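Local coordinates for crispr-associated protein Cas5, dvulg subtype (Xanthomonas oryzae pv. oryzae, PDB 3VZI) that probably acts as a CRISPR endoribonuclease of the Cas5d type, cutting precursor crRNA in the microbial immune system, and may also bind DNA, at residues Ser29-Arg39 with Val55-Phe66. Sequence-based numbering, arbitrary orientation.
Sequences SYDIITPSAAR and VDSIQVLKPICF
Ile33 and Ile58 meet through their gamma methyls, CG2 of Ile33 lying 3.7 Å from CG2 of Ile58, with the two side chains slanting past each other. With CG1 of Ile58 set beside its own backbone N (chi1 -71°), the delta methyl CD1 comes 3.7 Å from Ile33 O. Earlier on the same strand, Val55 pushes a single branch, CG2, against the first turn of the helix: that methyl sits 3.9 Å from Ala38 CB and also touches Pro35 O and Arg39 N. The turn itself is N-capped by Thr34, whose OG1 accepts from Ala37 N at 3.0 Å in a fairly straight bond (162°). In the other direction Ile32 and Val60 stand at about a right angle, CG2 to CG2 at 3.8 Å. Beyond the strand the contact turns mixed. Ile64 lays its CG1 against Asp31 O, while the Phe66 ring presents its edge to Tyr30 O and to Asp31 OD1, which is 3.7 Å from CZ; the carboxylate is turned 67° from the ring plane. No hydrogen bond joins the two segments. Ser29 OG instead bonds to Tyr30 O and Phe18 N, and Arg39 reaches away to salt bridges with Asp193 and Glu43. Ile33 and Ala38 also touch Ile118 on the neighbouring strand 114-124. Helix 35-45 and the extended segment before it lie on one face of the antiparallel sheet holding strand 51-60, an arrangement consistent with the RRM-like, ferredoxin-type fold of Cas5 and other RAMP proteins.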
loop_
_atom_site.group_PDB
_atom_site.type_symbol
_atom_site.label_atom_id
_atom_site.label_comp_id
_atom_site.label_asym_id
_atom_site.label_seq_id
_atom_site.Cartn_x
_atom_site.Cartn_y
_atom_site.Cartn_z
ATOM N N SER A 29 6.455 7.582 -3.996
ATOM C CA SER A 29 6.161 6.212 -3.600
ATOM C C SER A 29 7.358 5.357 -3.257
ATOM O O SER A 29 8.391 5.392 -3.938
ATOM C CB SER A 29 5.430 5.487 -4.701
ATOM O OG SER A 29 5.036 4.210 -4.222
ATOM N N TYR A 30 7.201 4.568 -2.203
ATOM C CA TYR A 30 8.053 3.391 -1.975
ATOM C C TYR A 30 8.035 2.492 -3.204
ATOM O O TYR A 30 7.062 2.506 -3.956
ATOM C CB TYR A 30 7.512 2.584 -0.809
ATOM C CG TYR A 30 7.880 3.107 0.549
ATOM C CD1 TYR A 30 9.222 3.285 0.902
ATOM C CD2 TYR A 30 6.885 3.414 1.502
ATOM C CE1 TYR A 30 9.580 3.743 2.155
ATOM C CE2 TYR A 30 7.228 3.844 2.772
ATOM C CZ TYR A 30 8.575 4.001 3.090
ATOM O OH TYR A 30 8.954 4.446 4.331
ATOM N N ASP A 31 9.099 1.710 -3.391
ATOM C CA ASP A 31 9.241 0.821 -4.549
ATOM C C ASP A 31 8.189 -0.266 -4.610
ATOM O O ASP A 31 7.903 -0.769 -5.702
ATOM C CB ASP A 31 10.591 0.118 -4.534
ATOM C CG ASP A 31 11.741 1.018 -4.924
ATOM O OD1 ASP A 31 11.728 2.218 -4.560
ATOM O OD2 ASP A 31 12.694 0.501 -5.565
ATOM N N ILE A 32 7.660 -0.681 -3.453
ATOM C CA ILE A 32 6.631 -1.722 -3.407
ATOM C C ILE A 32 5.585 -1.412 -2.329
ATOM O O ILE A 32 5.855 -0.622 -1.408
ATOM C CB ILE A 32 7.238 -3.118 -3.118
ATOM C CG1 ILE A 32 7.796 -3.184 -1.677
ATOM C CG2 ILE A 32 8.293 -3.464 -4.149
ATOM C CD1 ILE A 32 8.038 -4.583 -1.142
ATOM N N ILE A 33 4.406 -2.043 -2.419
ATOM C CA ILE A 33 3.400 -1.935 -1.342
ATOM C C ILE A 33 4.054 -2.241 0.010
ATOM O O ILE A 33 4.893 -3.169 0.126
ATOM C CB ILE A 33 2.194 -2.886 -1.591
ATOM C CG1 ILE A 33 1.023 -2.616 -0.614
ATOM C CG2 ILE A 33 2.650 -4.352 -1.649
ATOM C CD1 ILE A 33 -0.217 -3.503 -0.809
ATOM N N THR A 34 3.702 -1.422 1.003
ATOM C CA THR A 34 4.113 -1.608 2.393
ATOM C C THR A 34 3.206 -2.626 3.054
ATOM O O THR A 34 2.052 -2.838 2.581
ATOM C CB THR A 34 3.922 -0.299 3.167
ATOM O OG1 THR A 34 2.532 0.072 3.154
ATOM C CG2 THR A 34 4.780 0.837 2.605
ATOM N N PRO A 35 3.661 -3.240 4.169
ATOM C CA PRO A 35 2.748 -4.147 4.922
ATOM C C PRO A 35 1.487 -3.442 5.425
ATOM O O PRO A 35 0.408 -4.009 5.313
ATOM C CB PRO A 35 3.605 -4.617 6.098
ATOM C CG PRO A 35 4.984 -4.587 5.556
ATOM C CD PRO A 35 5.040 -3.349 4.657
ATOM N N SER A 36 1.599 -2.209 5.932
ATOM C CA SER A 36 0.407 -1.508 6.424
ATOM C C SER A 36 -0.609 -1.259 5.333
ATOM O O SER A 36 -1.791 -1.491 5.550
ATOM C CB SER A 36 0.724 -0.199 7.185
ATOM O OG SER A 36 1.308 0.771 6.350
ATOM N N ALA A 37 -0.175 -0.802 4.153
ATOM C CA ALA A 37 -1.133 -0.701 3.047
ATOM C C ALA A 37 -1.742 -2.091 2.653
ATOM O O ALA A 37 -2.925 -2.155 2.324
ATOM C CB ALA A 37 -0.519 0.013 1.858
ATOM N N ALA A 38 -0.959 -3.188 2.682
ATOM C CA ALA A 38 -1.533 -4.520 2.435
ATOM C C ALA A 38 -2.582 -4.896 3.497
ATOM O O ALA A 38 -3.732 -5.284 3.148
ATOM C CB ALA A 38 -0.472 -5.591 2.327
ATOM N N ARG A 39 -2.216 -4.733 4.781
ATOM C CA ARG A 39 -3.163 -4.911 5.886
ATOM C C ARG A 39 -4.419 -4.091 5.630
ATOM O O ARG A 39 -5.523 -4.588 5.832
ATOM C CB ARG A 39 -2.544 -4.533 7.223
ATOM C CG ARG A 39 -3.269 -5.088 8.440
ATOM C CD ARG A 39 -2.747 -4.530 9.777
ATOM N NE ARG A 39 -2.152 -3.178 9.684
ATOM C CZ ARG A 39 -2.818 -2.014 9.593
ATOM N NH1 ARG A 39 -4.153 -1.957 9.573
ATOM N NH2 ARG A 39 -2.125 -0.885 9.514
ATOM N N VAL A 55 0.137 -9.583 7.901
ATOM C CA VAL A 55 0.764 -9.800 6.598
ATOM C C VAL A 55 2.058 -10.572 6.755
ATOM O O VAL A 55 2.931 -10.151 7.504
ATOM C CB VAL A 55 1.049 -8.464 5.885
ATOM C CG1 VAL A 55 1.853 -8.676 4.623
ATOM C CG2 VAL A 55 -0.259 -7.773 5.531
ATOM N N ASP A 56 2.184 -11.695 6.040
ATOM C CA ASP A 56 3.337 -12.592 6.142
ATOM C C ASP A 56 4.331 -12.364 5.012
ATOM O O ASP A 56 5.558 -12.428 5.224
ATOM C CB ASP A 56 2.881 -14.039 6.084
ATOM C CG ASP A 56 1.732 -14.342 7.050
ATOM O OD1 ASP A 56 1.911 -14.187 8.259
ATOM O OD2 ASP A 56 0.644 -14.758 6.606
ATOM N N SER A 57 3.818 -12.147 3.796
ATOM C CA SER A 57 4.696 -11.883 2.653
ATOM C C SER A 57 3.995 -11.201 1.491
ATOM O O SER A 57 2.790 -11.291 1.348
ATOM C CB SER A 57 5.370 -13.153 2.185
ATOM O OG SER A 57 4.536 -13.820 1.273
ATOM N N ILE A 58 4.771 -10.491 0.687
ATOM C CA ILE A 58 4.283 -9.788 -0.500
ATOM C C ILE A 58 5.067 -10.334 -1.690
ATOM O O ILE A 58 6.272 -10.494 -1.606
ATOM C CB ILE A 58 4.591 -8.292 -0.384
ATOM C CG1 ILE A 58 3.694 -7.649 0.678
ATOM C CG2 ILE A 58 4.479 -7.574 -1.729
ATOM C CD1 ILE A 58 4.444 -6.612 1.492
ATOM N N GLN A 59 4.396 -10.631 -2.787
ATOM C CA GLN A 59 5.055 -11.098 -4.008
ATOM C C GLN A 59 4.885 -9.996 -5.021
ATOM O O GLN A 59 3.766 -9.609 -5.312
ATOM C CB GLN A 59 4.359 -12.346 -4.523
ATOM C CG GLN A 59 4.906 -12.879 -5.824
ATOM C CD GLN A 59 6.028 -13.862 -5.622
ATOM O OE1 GLN A 59 5.939 -14.773 -4.782
ATOM N NE2 GLN A 59 7.102 -13.689 -6.390
ATOM N N VAL A 60 5.974 -9.435 -5.523
ATOM C CA VAL A 60 5.865 -8.383 -6.537
ATOM C C VAL A 60 5.730 -9.094 -7.883
ATOM O O VAL A 60 6.548 -9.966 -8.236
ATOM C CB VAL A 60 7.085 -7.448 -6.445
ATOM C CG1 VAL A 60 7.041 -6.275 -7.428
ATOM C CG2 VAL A 60 7.207 -6.965 -5.014
ATOM N N LEU A 61 4.665 -8.783 -8.611
ATOM C CA LEU A 61 4.475 -9.413 -9.890
ATOM C C LEU A 61 5.046 -8.641 -11.051
ATOM O O LEU A 61 5.496 -9.267 -12.023
ATOM C CB LEU A 61 3.032 -9.768 -10.127
ATOM C CG LEU A 61 2.445 -10.808 -9.161
ATOM C CD1 LEU A 61 0.941 -10.823 -9.337
ATOM C CD2 LEU A 61 2.984 -12.229 -9.284
ATOM N N LYS A 62 5.076 -7.311 -10.968
ATOM C CA LYS A 62 5.493 -6.501 -12.118
ATOM C C LYS A 62 6.697 -5.612 -11.859
ATOM O O LYS A 62 6.966 -5.257 -10.718
ATOM C CB LYS A 62 4.294 -5.730 -12.671
ATOM C CG LYS A 62 3.325 -6.647 -13.440
ATOM C CD LYS A 62 1.928 -6.088 -13.581
ATOM C CE LYS A 62 1.769 -5.376 -14.920
ATOM N NZ LYS A 62 0.320 -5.198 -15.246
ATOM N N PRO A 63 7.470 -5.276 -12.914
ATOM C CA PRO A 63 8.675 -4.427 -12.713
ATOM C C PRO A 63 8.361 -3.089 -12.080
ATOM O O PRO A 63 7.334 -2.471 -12.372
ATOM C CB PRO A 63 9.195 -4.199 -14.131
ATOM C CG PRO A 63 8.733 -5.383 -14.885
ATOM C CD PRO A 63 7.399 -5.789 -14.298
ATOM N N ILE A 64 9.274 -2.654 -11.227
ATOM C CA ILE A 64 9.186 -1.396 -10.518
ATOM C C ILE A 64 9.481 -0.237 -11.461
ATOM O O ILE A 64 10.622 -0.050 -11.823
ATOM C CB ILE A 64 10.179 -1.441 -9.363
ATOM C CG1 ILE A 64 9.723 -2.508 -8.368
ATOM C CG2 ILE A 64 10.256 -0.103 -8.671
ATOM C CD1 ILE A 64 10.813 -3.095 -7.504
ATOM N N CYS A 65 8.450 0.512 -11.876
ATOM C CA CYS A 65 8.601 1.697 -12.735
ATOM C C CYS A 65 7.889 2.880 -12.124
ATOM O O CYS A 65 6.820 2.724 -11.563
ATOM C CB CYS A 65 7.995 1.496 -14.124
ATOM S SG CYS A 65 8.009 -0.189 -14.746
ATOM N N PHE A 66 8.445 4.078 -12.292
ATOM C CA PHE A 66 7.864 5.260 -11.693
ATOM C C PHE A 66 7.364 6.190 -12.771
ATOM O O PHE A 66 7.634 5.974 -13.938
ATOM C CB PHE A 66 8.881 5.953 -10.765
ATOM C CG PHE A 66 9.105 5.225 -9.475
ATOM C CD1 PHE A 66 8.205 5.372 -8.407
ATOM C CD2 PHE A 66 10.173 4.347 -9.334
ATOM C CE1 PHE A 66 8.380 4.672 -7.213
ATOM C CE2 PHE A 66 10.346 3.633 -8.140
ATOM C CZ PHE A 66 9.454 3.799 -7.077
#